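Local coordinates for Serine/threonine-protein kinase PknE (Mycobacterium tuberculosis, PDB 2H34) that transfers phosphate from ATP to serine and threonine residues of proteins, this chain being the kinase catalytic domain, and probably helps the bacterium survive in its host, at residues I139-G144 against A290-L295; P233-D238 against M243-N248; D266-R271 against D279-C284. One frame throughout, in Å; residues are numbered along the deposited sequence.

Contact 1 of 3, residues I139-G144 against A290-L295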
loop_
_atom_site.group_PDB
_atom_site.type_symbol
_atom_site.label_atom_id
_atom_site.label_comp_id
_atom_site.label_asym_id
_atom_site.label_seq_id
_atom_site.Cartn_x
_atom_site.Cartn_y
_atom_site.Cartn_z
ATOM N N ILE A 139 3.153 -9.102 8.165
ATOM C CA ILE A 139 3.163 -8.137 7.071
ATOM C C ILE A 139 2.011 -7.136 7.193
ATOM O O ILE A 139 2.242 -5.930 7.174
ATOM C CB ILE A 139 3.264 -8.824 5.686
ATOM C CG1 ILE A 139 4.652 -9.473 5.572
ATOM C CG2 ILE A 139 3.066 -7.816 4.557
ATOM C CD1 ILE A 139 4.701 -10.713 4.743
ATOM N N VAL A 140 0.787 -7.614 7.383
ATOM C CA VAL A 140 -0.351 -6.694 7.538
ATOM C C VAL A 140 -0.127 -5.676 8.662
ATOM O O VAL A 140 -0.432 -4.496 8.506
ATOM C CB VAL A 140 -1.672 -7.456 7.725
ATOM C CG1 VAL A 140 -2.793 -6.521 8.103
ATOM C CG2 VAL A 140 -2.029 -8.174 6.432
ATOM N N ARG A 141 0.449 -6.132 9.771
ATOM C CA ARG A 141 0.672 -5.267 10.932
ATOM C C ARG A 141 1.517 -4.049 10.587
ATOM O O ARG A 141 1.132 -2.928 10.894
ATOM C CB ARG A 141 1.269 -6.046 12.116
ATOM C CG ARG A 141 1.192 -5.286 13.438
ATOM C CD ARG A 141 1.938 -5.956 14.568
ATOM N NE ARG A 141 1.503 -7.343 14.746
ATOM C CZ ARG A 141 2.315 -8.404 14.696
ATOM N NH1 ARG A 141 3.623 -8.242 14.492
ATOM N NH2 ARG A 141 1.823 -9.632 14.858
ATOM N N GLN A 142 2.640 -4.282 9.915
ATOM C CA GLN A 142 3.558 -3.218 9.503
ATOM C C GLN A 142 2.971 -2.225 8.507
ATOM O O GLN A 142 3.241 -1.040 8.614
ATOM C CB GLN A 142 4.829 -3.793 8.893
ATOM C CG GLN A 142 5.618 -4.694 9.779
ATOM C CD GLN A 142 6.686 -5.427 9.004
ATOM O OE1 GLN A 142 6.504 -6.586 8.639
ATOM N NE2 GLN A 142 7.803 -4.754 8.730
ATOM N N ILE A 143 2.212 -2.694 7.516
ATOM C CA ILE A 143 1.617 -1.783 6.550
ATOM C C ILE A 143 0.475 -0.987 7.176
ATOM O O ILE A 143 0.348 0.213 6.923
ATOM C CB ILE A 143 1.141 -2.507 5.267
ATOM C CG1 ILE A 143 2.331 -2.884 4.408
ATOM C CG2 ILE A 143 0.237 -1.621 4.428
ATOM C CD1 ILE A 143 2.760 -4.255 4.654
ATOM N N GLY A 144 -0.347 -1.644 7.992
ATOM C CA GLY A 144 -1.452 -0.956 8.671
ATOM C C GLY A 144 -0.911 0.181 9.516
ATOM O O GLY A 144 -1.507 1.266 9.615
ATOM N N ALA A 290 -6.754 -7.414 15.956
ATOM C CA ALA A 290 -7.710 -8.500 15.802
ATOM C C ALA A 290 -7.088 -9.658 15.042
ATOM O O ALA A 290 -7.250 -10.808 15.411
ATOM C CB ALA A 290 -8.956 -8.005 15.086
ATOM N N ALA A 291 -6.367 -9.333 13.977
ATOM C CA ALA A 291 -5.721 -10.328 13.132
ATOM C C ALA A 291 -4.747 -11.164 13.949
ATOM O O ALA A 291 -4.775 -12.401 13.915
ATOM C CB ALA A 291 -5.002 -9.636 12.000
ATOM N N HIS A 292 -3.894 -10.460 14.688
ATOM C CA HIS A 292 -2.942 -11.065 15.597
ATOM C C HIS A 292 -3.633 -12.008 16.579
ATOM O O HIS A 292 -3.259 -13.174 16.715
ATOM C CB HIS A 292 -2.212 -9.960 16.355
ATOM C CG HIS A 292 -1.159 -10.465 17.287
ATOM N ND1 HIS A 292 -0.007 -11.085 16.847
ATOM C CD2 HIS A 292 -1.077 -10.436 18.636
ATOM C CE1 HIS A 292 0.739 -11.414 17.883
ATOM N NE2 HIS A 292 0.111 -11.035 18.981
ATOM N N ALA A 293 -4.656 -11.487 17.243
ATOM C CA ALA A 293 -5.409 -12.232 18.235
ATOM C C ALA A 293 -6.104 -13.460 17.639
ATOM O O ALA A 293 -6.524 -14.359 18.380
ATOM C CB ALA A 293 -6.428 -11.315 18.916
ATOM N N ALA A 294 -6.211 -13.509 16.311
ATOM C CA ALA A 294 -6.880 -14.626 15.655
ATOM C C ALA A 294 -5.939 -15.799 15.365
ATOM O O ALA A 294 -6.290 -16.719 14.630
ATOM C CB ALA A 294 -7.615 -14.165 14.385
ATOM N N LEU A 295 -4.749 -15.773 15.958
ATOM C CA LEU A 295 -3.868 -16.928 15.927
ATOM C C LEU A 295 -4.003 -17.716 17.231
ATOM O O LEU A 295 -3.812 -17.175 18.326
ATOM C CB LEU A 295 -2.426 -16.494 15.668
ATOM C CG LEU A 295 -2.151 -15.927 14.262
ATOM C CD1 LEU A 295 -0.837 -15.157 14.186
ATOM C CD2 LEU A 295 -2.180 -17.055 13.223
#
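R141 and H292 meet at the surface of the C-terminal lobe of the protein kinase fold, where helix 133-152, the αE helix of kinases, passes the last turn of helix 284-293, αI. The two backbones stay well apart, with R141 CA 8.3 Å from H292 CA, and one long side chain bridges the gap.

Following helix 133-152 forward past I139, which packs on L131, V140 does point at the second helix, but its CG1 stays 5.5 Å from A291 CB; its methyls pack on L221 and L225 of helix 217-230, which lies deeper in the lobe. R141, one residue on, carries the contact. Its CG stands anti to the backbone N (chi1 -165°), the chain runs on extended through chi2, and a bend at chi3 (-54°) swings the guanidinium over to the neighbouring helix. I143 then turns back into the lobe onto A173, L175 and L221, while G144 N closes the helical turn on V140 O at 2.9 Å. V140 and I143 are thus buried among apolar neighbours, whereas R141 is exposed.

From the other helix H292 offers its imidazole. Guanidinium and ring planes are nearly perpendicular, and the approach is oblique to both. With the two groups this close, a positive charge on the imidazole would probably be disfavoured. The touch comes down to a single nitrogen of the arginine: R141 NH2 lies 3.1 Å from H292 ND1 and 3.7 Å from H292 CE1.

Contact 2 of 3, residues P233-D238 against M243-N248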
loop_
_atom_site.group_PDB
_atom_site.type_symbol
_atom_site.label_atom_id
_atom_site.label_comp_id
_atom_site.label_asym_id
_atom_site.label_seq_id
_atom_site.Cartn_x
_atom_site.Cartn_y
_atom_site.Cartn_z
ATOM N N PRO A 233 -7.551 -12.885 -4.179
ATOM C CA PRO A 233 -8.335 -11.781 -3.642
ATOM C C PRO A 233 -9.741 -12.267 -3.384
ATOM O O PRO A 233 -10.144 -13.235 -4.020
ATOM C CB PRO A 233 -8.318 -10.759 -4.776
ATOM C CG PRO A 233 -8.080 -11.560 -6.005
ATOM C CD PRO A 233 -7.145 -12.630 -5.574
ATOM N N PRO A 234 -10.469 -11.635 -2.428
ATOM C CA PRO A 234 -11.806 -12.094 -2.027
ATOM C C PRO A 234 -12.815 -12.184 -3.156
ATOM O O PRO A 234 -13.662 -13.071 -3.141
ATOM C CB PRO A 234 -12.253 -11.055 -0.982
ATOM C CG PRO A 234 -11.366 -9.907 -1.153
ATOM C CD PRO A 234 -10.051 -10.472 -1.624
ATOM N N TYR A 235 -12.726 -11.287 -4.131
ATOM C CA TYR A 235 -13.686 -11.323 -5.237
ATOM C C TYR A 235 -13.003 -11.474 -6.592
ATOM O O TYR A 235 -12.217 -10.616 -6.990
ATOM C CB TYR A 235 -14.584 -10.078 -5.214
ATOM C CG TYR A 235 -15.386 -9.898 -3.935
ATOM C CD1 TYR A 235 -15.356 -8.690 -3.237
ATOM C CD2 TYR A 235 -16.171 -10.936 -3.428
ATOM C CE1 TYR A 235 -16.078 -8.523 -2.072
ATOM C CE2 TYR A 235 -16.902 -10.777 -2.272
ATOM C CZ TYR A 235 -16.857 -9.572 -1.593
ATOM O OH TYR A 235 -17.590 -9.421 -0.429
ATOM N N GLN A 236 -13.287 -12.577 -7.282
ATOM C CA GLN A 236 -12.733 -12.826 -8.616
ATOM C C GLN A 236 -13.695 -12.351 -9.706
ATOM O O GLN A 236 -14.777 -11.851 -9.401
ATOM C CB GLN A 236 -12.415 -14.311 -8.806
ATOM C CG GLN A 236 -10.963 -14.688 -8.556
ATOM C CD GLN A 236 -10.761 -15.360 -7.223
ATOM O OE1 GLN A 236 -11.382 -14.988 -6.229
ATOM N NE2 GLN A 236 -9.890 -16.362 -7.190
ATOM N N GLY A 237 -13.303 -12.523 -10.969
ATOM C CA GLY A 237 -14.123 -12.108 -12.106
ATOM C C GLY A 237 -13.638 -10.811 -12.729
ATOM O O GLY A 237 -12.558 -10.317 -12.386
ATOM N N ASP A 238 -14.435 -10.256 -13.645
ATOM C CA ASP A 238 -14.066 -9.008 -14.311
ATOM C C ASP A 238 -14.498 -7.764 -13.535
ATOM O O ASP A 238 -15.206 -7.857 -12.515
ATOM C CB ASP A 238 -14.562 -8.968 -15.759
ATOM C CG ASP A 238 -16.087 -9.006 -15.876
ATOM O OD1 ASP A 238 -16.570 -9.317 -16.983
ATOM O OD2 ASP A 238 -16.799 -8.727 -14.885
HETATM N N MSE A 243 -16.744 -5.224 -9.028
HETATM C CA MSE A 243 -17.353 -4.004 -8.495
HETATM C C MSE A 243 -18.670 -4.314 -7.809
HETATM O O MSE A 243 -18.936 -3.792 -6.714
HETATM C CB MSE A 243 -17.602 -2.990 -9.608
HETATM C CG MSE A 243 -17.766 -1.568 -9.129
HETATM SE SE MSE A 243 -18.842 -0.500 -10.344
HETATM C CE MSE A 243 -17.700 -0.504 -11.989
ATOM N N GLY A 244 -19.480 -5.162 -8.462
ATOM C CA GLY A 244 -20.742 -5.626 -7.897
ATOM C C GLY A 244 -20.553 -6.469 -6.644
ATOM O O GLY A 244 -21.321 -6.334 -5.649
ATOM N N ALA A 245 -19.525 -7.330 -6.687
ATOM C CA ALA A 245 -19.319 -8.281 -5.608
ATOM C C ALA A 245 -19.078 -7.548 -4.284
ATOM O O ALA A 245 -19.614 -7.930 -3.239
ATOM C CB ALA A 245 -18.169 -9.205 -5.941
ATOM N N HIS A 246 -18.295 -6.472 -4.354
ATOM C CA HIS A 246 -17.970 -5.631 -3.198
ATOM C C HIS A 246 -19.208 -4.976 -2.592
ATOM O O HIS A 246 -19.301 -4.777 -1.375
ATOM C CB HIS A 246 -16.997 -4.526 -3.609
ATOM C CG HIS A 246 -15.556 -4.900 -3.473
ATOM N ND1 HIS A 246 -14.691 -4.937 -4.546
ATOM C CD2 HIS A 246 -14.820 -5.233 -2.387
ATOM C CE1 HIS A 246 -13.486 -5.279 -4.127
ATOM N NE2 HIS A 246 -13.536 -5.456 -2.818
ATOM N N ILE A 247 -20.144 -4.612 -3.451
ATOM C CA ILE A 247 -21.315 -3.896 -3.003
ATOM C C ILE A 247 -22.260 -4.858 -2.300
ATOM O O ILE A 247 -22.942 -4.483 -1.346
ATOM C CB ILE A 247 -22.004 -3.164 -4.177
ATOM C CG1 ILE A 247 -21.166 -1.944 -4.573
ATOM C CG2 ILE A 247 -23.422 -2.721 -3.793
ATOM C CD1 ILE A 247 -21.269 -1.558 -6.032
ATOM N N ASN A 248 -22.237 -6.113 -2.731
ATOM C CA ASN A 248 -23.341 -7.016 -2.476
ATOM C C ASN A 248 -22.956 -8.430 -2.008
ATOM O O ASN A 248 -23.558 -8.947 -1.068
ATOM C CB ASN A 248 -24.225 -7.042 -3.722
ATOM C CG ASN A 248 -25.317 -8.063 -3.649
ATOM O OD1 ASN A 248 -25.070 -9.229 -3.337
ATOM N ND2 ASN A 248 -26.537 -7.645 -3.983
#
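A245 and H246, in the helix that corresponds to αG of the kinase fold, hold the ring of Y235 from two directions. M243, a selenomethionine here, starts the segment pointing away from the loop and touches F207. A245 points its methyl at Y235: A245 CB sits over one face of the phenol ring, 3.5 Å from Y235 CG, in a CH-pi contact displaced toward the ring's rim. H246 adds an aromatic partner. Its imidazole presents a face to the CD1-CE1 edge of Y235, giving a T-shaped pair with centroids 4.9 Å apart and planes at 86°; Y235 CD1 stands over the middle of the imidazole. The phenol reaches this corner because its CG lies anti to the carbonyl carbon (chi1 -59°).

The loop 233-238 thus folds back against the helix it leads into, and D238 caps that helix at its start, OD2 bonding to S241 N. Beyond the pair, K275 NZ is hydrogen-bonded to H246 O, and the side chain of Y235 also touches K275, while helix 217-230 lies behind, with Y219 and C223 against H246 and C223 and Y226 against P234.

Contact 3 of 3, residues D266-R271 against D279-C284; sequences DAVIAR and DRYVTC
R271, near the end of helix 264-272, and R280, in the loop that leads to helix 284-293, bring their backbones within 4.9 Å (CA to CA), and a CA-H...O contact joins them, R280 CA lying 3.0 Å from R271 O with 149° at the hydrogen.

The side chains gather around the ring of Y281. R271 lays its aliphatic part over one face of it: R271 CG is 3.7 Å from the ring centroid and 15° off the normal, a CH-pi contact, and R271 CB is 3.7 Å from Y281 CE1. With CG of R271 anti to the backbone N (chi1 -176°), the chain starts flat on the face; CD follows along it and NE and CZ lift away. The guanidinium stands farther out over the same face, its plane perpendicular to the phenol and an edge turned to Y281 CE2; with CZ 6.0 Å from the ring centroid, any cation-pi attraction is weak. Over one face of the guanidinium lies D279 O, in a direction that does not suit a hydrogen bond.

The far end of Y281 lies across V268, OH 3.5 Å from V268 CG2, while V268 O comes up to the ring edge in its plane, 3.4 Å from Y281 CE1. R280 sends its polar end elsewhere: it makes a salt bridge with E205, as the corresponding arginine does in many kinases with the glutamate of the APE motif, and its NE bonds to A274 O.

On the side of helix 284-293, V268 and Y281 both rest on A290. T283 caps that helix at D286 N, and C284 N is held by D148 of helix 133-152. Inward, I269 touches T222, R280 touches Y219, and C284 touches I218 and L221, all on helix 217-230.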
loop_
_atom_site.group_PDB
_atom_site.type_symbol
_atom_site.label_atom_id
_atom_site.label_comp_id
_atom_site.label_asym_id
_atom_site.label_seq_id
_atom_site.Cartn_x
_atom_site.Cartn_y
_atom_site.Cartn_z
ATOM N N ASP A 266 -12.344 -15.448 10.022
ATOM C CA ASP A 266 -13.570 -15.075 9.295
ATOM C C ASP A 266 -14.226 -13.851 9.933
ATOM O O ASP A 266 -14.733 -12.967 9.241
ATOM C CB ASP A 266 -14.581 -16.223 9.239
ATOM C CG ASP A 266 -13.950 -17.548 8.900
ATOM O OD1 ASP A 266 -13.040 -17.599 8.048
ATOM O OD2 ASP A 266 -14.371 -18.555 9.498
ATOM N N ALA A 267 -14.207 -13.813 11.261
ATOM C CA ALA A 267 -14.736 -12.683 11.999
ATOM C C ALA A 267 -13.940 -11.430 11.653
ATOM O O ALA A 267 -14.514 -10.419 11.239
ATOM C CB ALA A 267 -14.713 -12.963 13.503
ATOM N N VAL A 268 -12.616 -11.512 11.778
ATOM C CA VAL A 268 -11.767 -10.388 11.395
ATOM C C VAL A 268 -12.066 -9.865 9.980
ATOM O O VAL A 268 -12.317 -8.675 9.797
ATOM C CB VAL A 268 -10.275 -10.702 11.557
ATOM C CG1 VAL A 268 -9.435 -9.601 10.921
ATOM C CG2 VAL A 268 -9.935 -10.828 13.018
ATOM N N ILE A 269 -12.071 -10.758 8.998
ATOM C CA ILE A 269 -12.347 -10.351 7.624
ATOM C C ILE A 269 -13.746 -9.785 7.486
ATOM O O ILE A 269 -13.935 -8.771 6.818
ATOM C CB ILE A 269 -12.069 -11.476 6.596
ATOM C CG1 ILE A 269 -10.561 -11.603 6.385
ATOM C CG2 ILE A 269 -12.678 -11.160 5.242
ATOM C CD1 ILE A 269 -9.926 -12.659 7.212
ATOM N N ALA A 270 -14.710 -10.414 8.153
ATOM C CA ALA A 270 -16.100 -9.961 8.112
ATOM C C ALA A 270 -16.192 -8.530 8.604
ATOM O O ALA A 270 -16.845 -7.698 7.988
ATOM C CB ALA A 270 -16.985 -10.863 8.951
ATOM N N ARG A 271 -15.523 -8.251 9.713
ATOM C CA ARG A 271 -15.526 -6.916 10.275
ATOM C C ARG A 271 -14.737 -5.957 9.394
ATOM O O ARG A 271 -15.154 -4.824 9.174
ATOM C CB ARG A 271 -14.964 -6.930 11.696
ATOM C CG ARG A 271 -15.024 -5.587 12.377
ATOM C CD ARG A 271 -15.359 -5.699 13.860
ATOM N NE ARG A 271 -15.734 -4.384 14.363
ATOM C CZ ARG A 271 -16.983 -3.947 14.459
ATOM N NH1 ARG A 271 -17.998 -4.735 14.132
ATOM N NH2 ARG A 271 -17.216 -2.715 14.887
ATOM N N ASP A 279 -19.219 -0.247 10.404
ATOM C CA ASP A 279 -19.099 -1.561 11.036
ATOM C C ASP A 279 -17.692 -2.115 11.042
ATOM O O ASP A 279 -17.451 -3.147 11.654
ATOM C CB ASP A 279 -20.006 -2.555 10.349
ATOM C CG ASP A 279 -21.370 -2.014 10.174
ATOM O OD1 ASP A 279 -21.764 -1.202 11.037
ATOM O OD2 ASP A 279 -22.042 -2.370 9.181
ATOM N N ARG A 280 -16.779 -1.447 10.348
ATOM C CA ARG A 280 -15.440 -1.976 10.163
ATOM C C ARG A 280 -14.589 -1.486 11.306
ATOM O O ARG A 280 -15.073 -0.725 12.146
ATOM C CB ARG A 280 -14.842 -1.508 8.838
ATOM C CG ARG A 280 -15.590 -1.992 7.622
ATOM C CD ARG A 280 -14.968 -1.417 6.375
ATOM N NE ARG A 280 -15.944 -1.215 5.308
ATOM C CZ ARG A 280 -15.938 -0.165 4.490
ATOM N NH1 ARG A 280 -15.015 0.778 4.637
ATOM N NH2 ARG A 280 -16.846 -0.053 3.532
ATOM N N TYR A 281 -13.327 -1.911 11.339
ATOM C CA TYR A 281 -12.395 -1.392 12.312
ATOM C C TYR A 281 -12.143 0.061 11.989
ATOM O O TYR A 281 -12.188 0.453 10.833
ATOM C CB TYR A 281 -11.092 -2.170 12.289
ATOM C CG TYR A 281 -11.244 -3.659 12.527
ATOM C CD1 TYR A 281 -11.312 -4.553 11.458
ATOM C CD2 TYR A 281 -11.292 -4.177 13.817
ATOM C CE1 TYR A 281 -11.443 -5.921 11.675
ATOM C CE2 TYR A 281 -11.417 -5.536 14.041
ATOM C CZ TYR A 281 -11.496 -6.398 12.972
ATOM O OH TYR A 281 -11.611 -7.742 13.193
ATOM N N VAL A 282 -11.917 0.857 13.025
ATOM C CA VAL A 282 -11.705 2.295 12.879
ATOM C C VAL A 282 -10.266 2.591 12.450
ATOM O O VAL A 282 -10.000 3.585 11.766
ATOM C CB VAL A 282 -12.080 3.022 14.187
ATOM C CG1 VAL A 282 -11.661 4.492 14.162
ATOM C CG2 VAL A 282 -13.575 2.919 14.384
ATOM N N THR A 283 -9.352 1.712 12.860
ATOM C CA THR A 283 -7.963 1.777 12.432
ATOM C C THR A 283 -7.413 0.462 11.866
ATOM O O THR A 283 -7.925 -0.631 12.129
ATOM C CB THR A 283 -7.025 2.193 13.579
ATOM O OG1 THR A 283 -6.948 1.131 14.534
ATOM C CG2 THR A 283 -7.500 3.473 14.235
ATOM N N CYS A 284 -6.329 0.593 11.113
ATOM C CA CYS A 284 -5.562 -0.544 10.687
ATOM C C CYS A 284 -4.917 -1.192 11.890
ATOM O O CYS A 284 -4.650 -2.402 11.886
ATOM C CB CYS A 284 -4.490 -0.096 9.707
ATOM S SG CYS A 284 -5.126 0.151 8.061
#

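All three contacts lie in the C-terminal lobe. Contacts 1 and 3 adjoin: A290 CB is 3.3 Å from Y281 OH and G144 O 3.3 Å from C284 CB, so helices 133-152 and 284-293 both border contact 3. Contact 2 stands apart, about 6 Å from contact 3 and about 12 Å from contact 1 at the nearest atoms. The three differ in depth and in chemistry. Contact 1 is a polar touch at the surface, contact 2 a buried aromatic and aliphatic cluster, and contact 3, partly buried, mixes an arginine arm over a tyrosine face with backbone contacts. Helix 217-230 runs behind all three, meeting V140, H246 and R280 in turn.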